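Long-range contacts in kinetochore protein Mis16 (Schizosaccharomyces japonicus, PDB 4XYH), which recognises histone H4 and, independently, the CENP-A-specific chaperone Scm3, and so probably helps bring the centromeric histone to chromatin: residues H232-V237 with L251-D256; H180-G185 with T202-I207; L374-G379 with Q408-S413; E322-E327 with C351-S356. All coordinates share one frame; numbering follows the deposited sequence.

Interaction 1 of 4, residues H232-V237 with L251-D256; sequences HRHTAV and LTSVSD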
# COMPACT_ATOMS: atom_id res chain seq x y z
N HIS A 232 2.75 16.43 16.03
CA HIS A 232 1.39 16.24 16.49
C HIS A 232 0.45 17.21 15.76
O HIS A 232 0.17 18.29 16.25
CB HIS A 232 1.31 16.44 17.99
CG HIS A 232 2.12 15.45 18.76
ND1 HIS A 232 3.41 15.71 19.19
CD2 HIS A 232 1.85 14.17 19.14
CE1 HIS A 232 3.89 14.66 19.82
NE2 HIS A 232 2.96 13.71 19.79
N ARG A 233 -0.03 16.80 14.59
CA ARG A 233 -0.78 17.69 13.71
C ARG A 233 -2.12 17.08 13.29
O ARG A 233 -2.85 17.66 12.49
CB ARG A 233 0.06 18.04 12.50
CG ARG A 233 1.39 18.68 12.88
CD ARG A 233 2.18 19.16 11.68
NE ARG A 233 3.35 19.92 12.09
CZ ARG A 233 4.48 20.02 11.39
NH1 ARG A 233 4.59 19.40 10.22
NH2 ARG A 233 5.49 20.73 11.86
N HIS A 234 -2.43 15.91 13.82
CA HIS A 234 -3.69 15.28 13.49
C HIS A 234 -4.50 15.06 14.77
O HIS A 234 -3.94 14.99 15.86
CB HIS A 234 -3.47 13.96 12.75
CG HIS A 234 -3.09 14.13 11.31
ND1 HIS A 234 -3.99 14.51 10.35
CD2 HIS A 234 -1.90 13.96 10.68
CE1 HIS A 234 -3.38 14.57 9.17
NE2 HIS A 234 -2.11 14.24 9.34
N THR A 235 -5.81 14.95 14.62
CA THR A 235 -6.68 14.83 15.79
C THR A 235 -7.32 13.45 15.84
O THR A 235 -8.15 13.17 16.71
CB THR A 235 -7.76 15.93 15.79
OG1 THR A 235 -8.55 15.82 14.60
CG2 THR A 235 -7.10 17.32 15.80
N ALA A 236 -6.90 12.57 14.93
CA ALA A 236 -7.32 11.18 14.95
C ALA A 236 -6.25 10.35 14.22
O ALA A 236 -5.25 10.92 13.75
CB ALA A 236 -8.68 11.02 14.30
N VAL A 237 -6.43 9.03 14.15
CA VAL A 237 -5.41 8.14 13.57
C VAL A 237 -4.84 8.64 12.23
O VAL A 237 -5.58 9.10 11.36
CB VAL A 237 -5.98 6.72 13.35
CG1 VAL A 237 -7.30 6.79 12.63
CG2 VAL A 237 -5.02 5.86 12.55
N LEU A 251 6.76 15.63 3.02
CA LEU A 251 6.03 14.47 3.52
C LEU A 251 4.54 14.79 3.53
O LEU A 251 4.15 15.85 4.02
CB LEU A 251 6.50 14.11 4.92
CG LEU A 251 5.71 13.02 5.64
CD1 LEU A 251 6.03 11.67 5.02
CD2 LEU A 251 6.05 13.03 7.12
N THR A 252 3.72 13.90 2.98
CA THR A 252 2.27 14.09 3.06
C THR A 252 1.61 13.05 3.97
O THR A 252 2.07 11.91 4.07
CB THR A 252 1.61 14.02 1.67
OG1 THR A 252 0.22 14.31 1.83
CG2 THR A 252 1.77 12.65 1.04
N SER A 253 0.52 13.44 4.63
CA SER A 253 -0.21 12.50 5.50
C SER A 253 -1.71 12.72 5.38
O SER A 253 -2.15 13.81 5.04
CB SER A 253 0.21 12.66 6.96
OG SER A 253 -0.14 13.95 7.46
N VAL A 254 -2.48 11.67 5.66
CA VAL A 254 -3.93 11.74 5.69
C VAL A 254 -4.41 10.98 6.93
O VAL A 254 -3.70 10.11 7.46
CB VAL A 254 -4.57 11.14 4.41
CG1 VAL A 254 -4.15 11.93 3.18
CG2 VAL A 254 -4.21 9.68 4.24
N SER A 255 -5.63 11.31 7.37
CA SER A 255 -6.10 10.91 8.70
C SER A 255 -7.62 10.69 8.75
O SER A 255 -8.36 11.21 7.91
CB SER A 255 -5.70 11.99 9.73
OG SER A 255 -6.37 11.87 10.97
N ASP A 256 -8.08 9.95 9.75
CA ASP A 256 -9.50 9.87 10.08
C ASP A 256 -10.10 11.27 10.38
O ASP A 256 -11.32 11.45 10.31
CB ASP A 256 -9.72 8.95 11.29
CG ASP A 256 -10.07 7.50 10.89
OD1 ASP A 256 -9.80 7.10 9.74
OD2 ASP A 256 -10.61 6.76 11.74
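His234 drops its imidazole from the loop onto strand 251-255, where NE2 meets OG of Ser253 in a nearly straight hydrogen bond of 2.7 Å; either atom could be the donor. The serine oxygen lies at the ring edge and close to its plane. It gets there because OG of Ser253 sits between its own backbone N and carbonyl carbon (chi1 65°), standing up from the strand toward the loop. The other ring nitrogen, ND1, is bonded to Asp257 just past the strand, while Ser253 OG is also hydrogen-bonded to His263 NE2. These are the Asp-His-Ser members of the structural tetrad of a WD repeat, which ties the loop entering a propeller blade to its central strands, with His263 probably standing where the usual tryptophan would be. An alanine in place of His234 would probably leave Ser253 OG and Asp257 without their shared mate and the loop less firmly held over the strand. Two residues further on, Ser255 turns its hydroxyl anti to the backbone N (chi1 166°) and donates to Val237 O at 2.9 Å, coming from above the carbonyl plane. The same oxygen accepts Asp256 N at 3.1 Å, nearly along the C=O axis, and is thus gripped twice. Beyond this the contact is one of van der Waals packing: methyl CG1 of Val237 lies 3.3 Å from the carboxylate carbon CG of Asp256, and Ala236 CB rests against Asp256 CB at 3.8 Å. Asn239 takes up Asp256 OD1.

Interaction 2 of 4, residues H180-G185 with T202-I207; sequences HHTSEG and TEDTSI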
# COMPACT_ATOMS: atom_id res chain seq x y z
N HIS A 180 8.84 4.96 19.61
CA HIS A 180 8.08 6.10 20.13
C HIS A 180 6.57 5.90 20.24
O HIS A 180 5.94 6.28 21.21
CB HIS A 180 8.31 7.34 19.27
CG HIS A 180 8.04 8.62 20.00
ND1 HIS A 180 6.83 9.28 19.92
CD2 HIS A 180 8.83 9.37 20.82
CE1 HIS A 180 6.88 10.37 20.67
NE2 HIS A 180 8.08 10.45 21.21
N HIS A 181 5.98 5.37 19.18
CA HIS A 181 4.53 5.23 19.09
C HIS A 181 3.94 4.43 20.25
O HIS A 181 4.59 3.50 20.74
CB HIS A 181 4.16 4.59 17.74
CG HIS A 181 4.34 5.50 16.58
ND1 HIS A 181 3.61 6.66 16.42
CD2 HIS A 181 5.17 5.42 15.50
CE1 HIS A 181 3.99 7.26 15.30
NE2 HIS A 181 4.94 6.53 14.73
N THR A 182 2.71 4.78 20.64
CA THR A 182 2.03 4.12 21.76
C THR A 182 0.79 3.32 21.33
O THR A 182 0.21 2.59 22.14
CB THR A 182 1.62 5.16 22.83
OG1 THR A 182 0.94 6.25 22.19
CG2 THR A 182 2.86 5.69 23.53
N SER A 183 0.40 3.44 20.06
CA SER A 183 -0.65 2.60 19.48
C SER A 183 -0.22 2.06 18.12
O SER A 183 0.54 2.70 17.42
CB SER A 183 -1.96 3.38 19.30
OG SER A 183 -2.56 3.68 20.54
N GLU A 184 -0.76 0.91 17.73
CA GLU A 184 -0.46 0.35 16.42
C GLU A 184 -0.93 1.26 15.30
O GLU A 184 -1.77 2.15 15.52
CB GLU A 184 -1.10 -1.03 16.30
CG GLU A 184 -0.40 -2.00 17.23
CD GLU A 184 -0.99 -3.39 17.25
OE1 GLU A 184 -2.05 -3.62 16.62
OE2 GLU A 184 -0.37 -4.26 17.92
N GLY A 185 -0.38 1.06 14.11
CA GLY A 185 -0.72 1.90 12.97
C GLY A 185 -0.29 1.31 11.65
O GLY A 185 0.27 0.20 11.60
N THR A 202 0.48 6.47 13.25
CA THR A 202 -0.36 5.42 13.81
C THR A 202 -1.65 5.96 14.41
O THR A 202 -1.99 7.13 14.25
CB THR A 202 0.36 4.64 14.93
OG1 THR A 202 0.37 5.44 16.13
CG2 THR A 202 1.80 4.26 14.53
N GLU A 203 -2.33 5.09 15.14
CA GLU A 203 -3.55 5.43 15.86
C GLU A 203 -3.31 6.42 17.02
O GLU A 203 -4.26 7.04 17.49
CB GLU A 203 -4.23 4.14 16.36
CG GLU A 203 -4.76 3.30 15.17
CD GLU A 203 -5.07 1.83 15.47
OE1 GLU A 203 -5.29 1.47 16.65
OE2 GLU A 203 -5.12 1.04 14.49
N ASP A 204 -2.07 6.62 17.45
CA ASP A 204 -1.84 7.59 18.52
C ASP A 204 -1.85 9.02 17.96
O ASP A 204 -1.68 9.97 18.71
CB ASP A 204 -0.54 7.30 19.30
CG ASP A 204 0.73 7.40 18.45
OD1 ASP A 204 0.84 8.28 17.56
OD2 ASP A 204 1.65 6.59 18.69
N THR A 205 -2.08 9.14 16.64
CA THR A 205 -2.26 10.41 15.91
C THR A 205 -0.95 11.19 15.68
O THR A 205 -0.96 12.26 15.07
CB THR A 205 -3.28 11.39 16.60
OG1 THR A 205 -2.62 12.17 17.61
CG2 THR A 205 -4.50 10.66 17.20
N SER A 206 0.18 10.66 16.14
CA SER A 206 1.45 11.33 15.89
C SER A 206 2.11 10.83 14.60
O SER A 206 1.69 9.83 14.03
CB SER A 206 2.42 11.14 17.07
OG SER A 206 2.89 9.80 17.12
N ILE A 207 3.14 11.55 14.17
CA ILE A 207 3.96 11.18 13.04
C ILE A 207 5.40 11.23 13.49
O ILE A 207 5.85 12.26 14.00
CB ILE A 207 3.79 12.13 11.82
CG1 ILE A 207 2.41 12.00 11.18
CG2 ILE A 207 4.86 11.86 10.80
CD1 ILE A 207 2.09 13.13 10.19
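His181 and Asp204 form what is probably the His-Asp pair of a WD-repeat structural tetrad, joining the loop that leads into one propeller blade to the turn between two of its strands. Hydrogen bonds dominate. ND1 of His181 donates to Asp204 OD2 at 3.0 Å, reaching the syn lone pair with ring and carboxylate nearly coplanar. The anti lone pair of the same oxygen takes Thr182 N at 2.9 Å, so loop backbone and ring share one acceptor. On the far side of the ring NE2 is bonded to Thr200 OG1, fixing the imidazole at both nitrogens. Between backbones, Glu203 N donates to Glu184 O at 3.0 Å. Asp204 sits in a type I turn from Thr202 to Thr205. Its OD1 accepts N and OG of Ser206, just past that turn, the first bond making an Asx turn; its backbone N donates to Thr202 OG1, an ST turn. Asp204 CG lies between its backbone N and carbonyl carbon (chi1 63°), which places OD1 by Ser206 and leaves OD2 to the 180-185 loop. Close packing is the second kind of interaction. Gly185 and Thr202 bring their CA atoms within 3.6 Å, and Ser183 CB lies against Glu203 CB at 3.8 Å. Last comes a CH-pi contact, in which Thr202 CG2 sits squarely over the face of the His181 ring, 3.5 Å from its centroid.

Interaction 3 of 4, residues L374-G379 with Q408-S413; sequences LMFMHG and QIWSPS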
# COMPACT_ATOMS: atom_id res chain seq x y z
N LEU A 374 -12.89 4.89 -15.79
CA LEU A 374 -12.82 3.57 -15.15
C LEU A 374 -12.49 2.48 -16.16
O LEU A 374 -13.36 1.98 -16.87
CB LEU A 374 -14.12 3.22 -14.43
CG LEU A 374 -14.22 1.85 -13.74
CD1 LEU A 374 -13.10 1.67 -12.76
CD2 LEU A 374 -15.54 1.70 -13.01
N MET A 375 -11.23 2.09 -16.19
CA MET A 375 -10.68 1.26 -17.25
C MET A 375 -10.87 -0.24 -17.03
O MET A 375 -11.03 -1.00 -17.98
CB MET A 375 -9.20 1.57 -17.40
CG MET A 375 -8.55 0.97 -18.61
SD MET A 375 -6.78 0.76 -18.36
CE MET A 375 -6.73 -1.02 -18.37
N PHE A 376 -10.84 -0.67 -15.76
CA PHE A 376 -10.89 -2.10 -15.42
C PHE A 376 -11.30 -2.32 -13.98
O PHE A 376 -10.89 -1.59 -13.07
CB PHE A 376 -9.53 -2.76 -15.67
CG PHE A 376 -9.53 -4.26 -15.56
CD1 PHE A 376 -9.86 -5.05 -16.66
CD2 PHE A 376 -9.17 -4.89 -14.38
CE1 PHE A 376 -9.84 -6.43 -16.57
CE2 PHE A 376 -9.15 -6.27 -14.29
CZ PHE A 376 -9.49 -7.05 -15.39
N MET A 377 -12.11 -3.35 -13.76
CA MET A 377 -12.46 -3.74 -12.41
C MET A 377 -12.05 -5.18 -12.17
O MET A 377 -12.41 -6.08 -12.93
CB MET A 377 -13.95 -3.59 -12.15
CG MET A 377 -14.41 -4.36 -10.90
SD MET A 377 -16.11 -3.97 -10.49
CE MET A 377 -16.06 -2.18 -10.52
N HIS A 378 -11.29 -5.38 -11.11
CA HIS A 378 -10.91 -6.71 -10.69
C HIS A 378 -11.89 -7.24 -9.64
O HIS A 378 -11.97 -6.69 -8.53
CB HIS A 378 -9.48 -6.69 -10.17
CG HIS A 378 -9.06 -7.94 -9.50
ND1 HIS A 378 -8.85 -9.12 -10.18
CD2 HIS A 378 -8.78 -8.21 -8.20
CE1 HIS A 378 -8.47 -10.06 -9.34
NE2 HIS A 378 -8.41 -9.53 -8.13
N GLY A 379 -12.65 -8.28 -9.99
CA GLY A 379 -13.65 -8.85 -9.11
C GLY A 379 -13.25 -10.18 -8.47
O GLY A 379 -14.10 -10.92 -7.97
N GLN A 408 -3.66 -12.49 -4.61
CA GLN A 408 -3.86 -12.65 -6.04
C GLN A 408 -2.85 -11.82 -6.82
O GLN A 408 -2.59 -10.66 -6.49
CB GLN A 408 -5.28 -12.26 -6.45
CG GLN A 408 -6.22 -13.43 -6.50
CD GLN A 408 -7.68 -13.02 -6.63
OE1 GLN A 408 -8.01 -11.84 -6.85
NE2 GLN A 408 -8.57 -14.00 -6.48
N ILE A 409 -2.29 -12.46 -7.84
CA ILE A 409 -1.37 -11.83 -8.77
C ILE A 409 -2.01 -11.88 -10.15
O ILE A 409 -2.24 -12.95 -10.70
CB ILE A 409 -0.01 -12.53 -8.76
CG1 ILE A 409 0.60 -12.42 -7.36
CG2 ILE A 409 0.94 -11.91 -9.80
CD1 ILE A 409 1.95 -13.08 -7.21
N TRP A 410 -2.32 -10.71 -10.70
CA TRP A 410 -3.10 -10.67 -11.93
C TRP A 410 -2.65 -9.59 -12.91
O TRP A 410 -2.01 -8.61 -12.54
CB TRP A 410 -4.58 -10.47 -11.60
CG TRP A 410 -4.84 -9.38 -10.62
CD1 TRP A 410 -4.71 -9.45 -9.25
CD2 TRP A 410 -5.27 -8.05 -10.91
NE1 TRP A 410 -5.04 -8.25 -8.68
CE2 TRP A 410 -5.39 -7.37 -9.67
CE3 TRP A 410 -5.58 -7.37 -12.09
CZ2 TRP A 410 -5.80 -6.04 -9.59
CZ3 TRP A 410 -5.99 -6.04 -12.00
CH2 TRP A 410 -6.09 -5.39 -10.76
N SER A 411 -3.01 -9.80 -14.17
CA SER A 411 -2.72 -8.86 -15.23
C SER A 411 -3.93 -8.71 -16.11
O SER A 411 -4.39 -9.69 -16.70
CB SER A 411 -1.53 -9.34 -16.05
OG SER A 411 -1.27 -8.42 -17.08
N PRO A 412 -4.50 -7.49 -16.19
CA PRO A 412 -5.65 -7.35 -17.08
C PRO A 412 -5.25 -7.57 -18.54
O PRO A 412 -4.09 -7.34 -18.91
CB PRO A 412 -6.14 -5.93 -16.84
CG PRO A 412 -4.99 -5.24 -16.17
CD PRO A 412 -4.22 -6.26 -15.43
N SER A 413 -6.18 -8.04 -19.34
CA SER A 413 -5.89 -8.36 -20.74
C SER A 413 -5.35 -7.16 -21.53
O SER A 413 -5.88 -6.05 -21.45
CB SER A 413 -7.15 -8.91 -21.40
OG SER A 413 -6.98 -8.95 -22.80
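Phe376 and Pro412 mark the nearest backbone approach, their CA atoms 7.6 Å apart, between segments that run roughly antiparallel (150°) with axes 9.2 Å from each other, a spacing filled by side chains. The central element is a face-to-face stack: the His378 ring lies over the five-membered ring of Trp410, centroids 3.8 Å apart and planes within 5°. His378 CB extends the overlap across the six-membered ring in a CH-pi contact. With CG between its backbone N and carbonyl carbon (chi1 48°), Trp410 lays one broad face of the indole against the histidine. Hydrogen bonds at both nitrogens probably fix the rotation of the imidazole: NE2 donates to Gln408 OE1 at 2.7 Å and ND1 is bonded to Tyr41 OH. The bond to Gln408 is bent at the hydrogen although the acceptor lies close to the ring plane, and the amide stands almost perpendicular to the ring. Gln408 NE2 is bonded in turn to Gly380 O. Further along, Phe376 receives Pro412 CB squarely over its face, 3.6 Å from the centroid, while its CE2 touches Trp410 CZ3 at 3.9 Å. Trp410 NE1 bonds Ser400 OG, as the tryptophan of a WD tetrad does. The contact thus packs two adjacent propeller blades face to face: strand 374-378, with a classic beta bulge at Met375 and Phe376 opposite Val352, closes one sheet, whereas strand 406-412 lies in the next beside strand 41-48, with helix 414-417 following Ser413 and touching Phe376 through Ile416.

Interaction 4 of 4, residues E322-E327 with C351-S356; sequences EGHEDE and CVWDLS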
# COMPACT_ATOMS: atom_id res chain seq x y z
N GLU A 322 -15.48 8.29 -9.10
CA GLU A 322 -16.56 7.54 -8.47
C GLU A 322 -16.74 6.16 -9.11
O GLU A 322 -16.46 5.97 -10.28
CB GLU A 322 -17.86 8.33 -8.54
CG GLU A 322 -17.61 9.80 -8.37
CD GLU A 322 -18.81 10.54 -7.86
OE1 GLU A 322 -19.21 10.31 -6.70
OE2 GLU A 322 -19.35 11.37 -8.64
N GLY A 323 -17.20 5.20 -8.32
CA GLY A 323 -17.45 3.87 -8.84
C GLY A 323 -17.34 2.81 -7.78
O GLY A 323 -17.88 1.72 -7.93
N HIS A 324 -16.62 3.10 -6.70
CA HIS A 324 -16.60 2.18 -5.57
C HIS A 324 -17.90 2.29 -4.76
O HIS A 324 -18.54 3.34 -4.72
CB HIS A 324 -15.40 2.43 -4.67
CG HIS A 324 -14.13 1.81 -5.17
ND1 HIS A 324 -13.99 0.45 -5.37
CD2 HIS A 324 -12.92 2.36 -5.47
CE1 HIS A 324 -12.76 0.19 -5.79
NE2 HIS A 324 -12.10 1.33 -5.85
N GLU A 325 -18.26 1.20 -4.09
CA GLU A 325 -19.54 1.08 -3.42
C GLU A 325 -19.40 1.18 -1.91
O GLU A 325 -20.38 1.09 -1.19
CB GLU A 325 -20.19 -0.25 -3.78
CG GLU A 325 -20.48 -0.41 -5.27
CD GLU A 325 -21.80 0.22 -5.66
OE1 GLU A 325 -22.70 -0.55 -6.07
OE2 GLU A 325 -21.93 1.47 -5.57
N ASP A 326 -18.17 1.36 -1.44
CA ASP A 326 -17.87 1.38 -0.01
C ASP A 326 -16.56 2.15 0.19
O ASP A 326 -16.02 2.71 -0.77
CB ASP A 326 -17.76 -0.05 0.51
CG ASP A 326 -18.29 -0.21 1.92
OD1 ASP A 326 -18.24 0.75 2.72
OD2 ASP A 326 -18.76 -1.32 2.24
N GLU A 327 -16.08 2.20 1.43
CA GLU A 327 -14.81 2.86 1.74
C GLU A 327 -13.71 2.48 0.77
O GLU A 327 -13.49 1.29 0.48
CB GLU A 327 -14.34 2.52 3.15
CG GLU A 327 -15.23 3.02 4.25
CD GLU A 327 -14.53 3.04 5.61
OE1 GLU A 327 -13.33 3.43 5.67
OE2 GLU A 327 -15.19 2.67 6.60
N CYS A 351 -10.25 -1.32 -8.60
CA CYS A 351 -10.48 -0.57 -9.83
C CYS A 351 -9.20 0.02 -10.39
O CYS A 351 -8.38 0.57 -9.65
CB CYS A 351 -11.51 0.54 -9.59
SG CYS A 351 -13.20 -0.08 -9.24
N VAL A 352 -9.02 -0.10 -11.70
CA VAL A 352 -7.92 0.56 -12.39
C VAL A 352 -8.49 1.75 -13.15
O VAL A 352 -9.47 1.59 -13.89
CB VAL A 352 -7.19 -0.40 -13.36
CG1 VAL A 352 -5.97 0.29 -13.96
CG2 VAL A 352 -6.81 -1.69 -12.65
N TRP A 353 -7.89 2.92 -12.97
CA TRP A 353 -8.39 4.15 -13.57
C TRP A 353 -7.42 4.72 -14.59
O TRP A 353 -6.20 4.62 -14.43
CB TRP A 353 -8.65 5.21 -12.51
CG TRP A 353 -9.48 4.76 -11.35
CD1 TRP A 353 -9.03 4.15 -10.21
CD2 TRP A 353 -10.90 4.90 -11.19
NE1 TRP A 353 -10.08 3.90 -9.37
CE2 TRP A 353 -11.24 4.35 -9.94
CE3 TRP A 353 -11.92 5.44 -11.99
CZ2 TRP A 353 -12.55 4.32 -9.46
CZ3 TRP A 353 -13.23 5.40 -11.51
CH2 TRP A 353 -13.53 4.85 -10.26
N ASP A 354 -7.97 5.34 -15.64
CA ASP A 354 -7.19 5.99 -16.68
C ASP A 354 -7.58 7.47 -16.76
O ASP A 354 -8.58 7.82 -17.38
CB ASP A 354 -7.41 5.29 -18.02
CG ASP A 354 -6.58 5.88 -19.17
OD1 ASP A 354 -6.10 7.02 -19.07
OD2 ASP A 354 -6.44 5.19 -20.19
N LEU A 355 -6.79 8.34 -16.15
CA LEU A 355 -7.14 9.75 -16.08
C LEU A 355 -7.22 10.44 -17.44
O LEU A 355 -7.78 11.53 -17.56
CB LEU A 355 -6.16 10.50 -15.19
CG LEU A 355 -6.02 9.95 -13.77
CD1 LEU A 355 -5.23 10.94 -12.91
CD2 LEU A 355 -7.37 9.64 -13.15
N SER A 356 -6.66 9.81 -18.47
CA SER A 356 -6.60 10.46 -19.78
C SER A 356 -7.95 10.35 -20.48
O SER A 356 -8.18 11.01 -21.48
CB SER A 356 -5.49 9.86 -20.65
OG SER A 356 -5.87 8.61 -21.20
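Trp353 presses the far rim of its indole against the loop, where CH2 comes within 3.1 Å of Glu322 O, the carbonyl oxygen lying in the plane of the ring. Next to it is Gly323, whose positive phi (153°) would jam a beta carbon against that same carbonyl; lacking one, the loop can pass close by the tryptophan edge. The second tight spot is sulfur against aromatic. CG of His324 lies anti to the carbonyl carbon (chi1 -81°), which brings the CE1 corner of the ring to Cys351 SG at 3.5 Å. The sulfur is 3.9 Å from the centroid of the His324 ring, approaching obliquely. Between these two points the packing is slacker, with His324 CD2 no nearer than 4.5 Å to Trp353 CZ2. What links histidine and tryptophan is a shared third residue: Thr343 OG1 bonds both His324 NE2 and Trp353 NE1, while His324 ND1 reaches Asp347. This is the complete Trp-Thr-His-Asp structural tetrad of a WD repeat, with Gly323 and His324 as its GH dipeptide. An alanine in place of His324 would probably leave Asp347 and Thr343 without a common mate and open a gap beside Cys351 SG. The solvent side looks quite different. Glu322 is solvent-exposed, its CB directed away from the strand, and meets the tryptophan through its carbonyl alone; beyond Trp353 the strand leaves the loop, and Asp354 forms an Asx turn with Ser356.

Overall arrangement
All four contacts belong to one beta propeller, and they pair up on two parts of its ring. Interactions 1 and 2 lie about 10 Å apart between centres and touch, Ala236 C packing on Thr205 CG2; both are only partly buried and rely on polar bonds between loop and turn or strand. Interactions 3 and 4 are buried and share a sheet, Phe376 O and Met375 N probably bonding the Val352 backbone. Interactions 1, 2 and 4 repeat the histidine-centred tie within a blade, interaction 4 adding a sulfur-aromatic contact, whereas interaction 3, about 31 Å from interaction 1 between centres and across the chain's middle, joins neighbouring blades mainly through stacked rings.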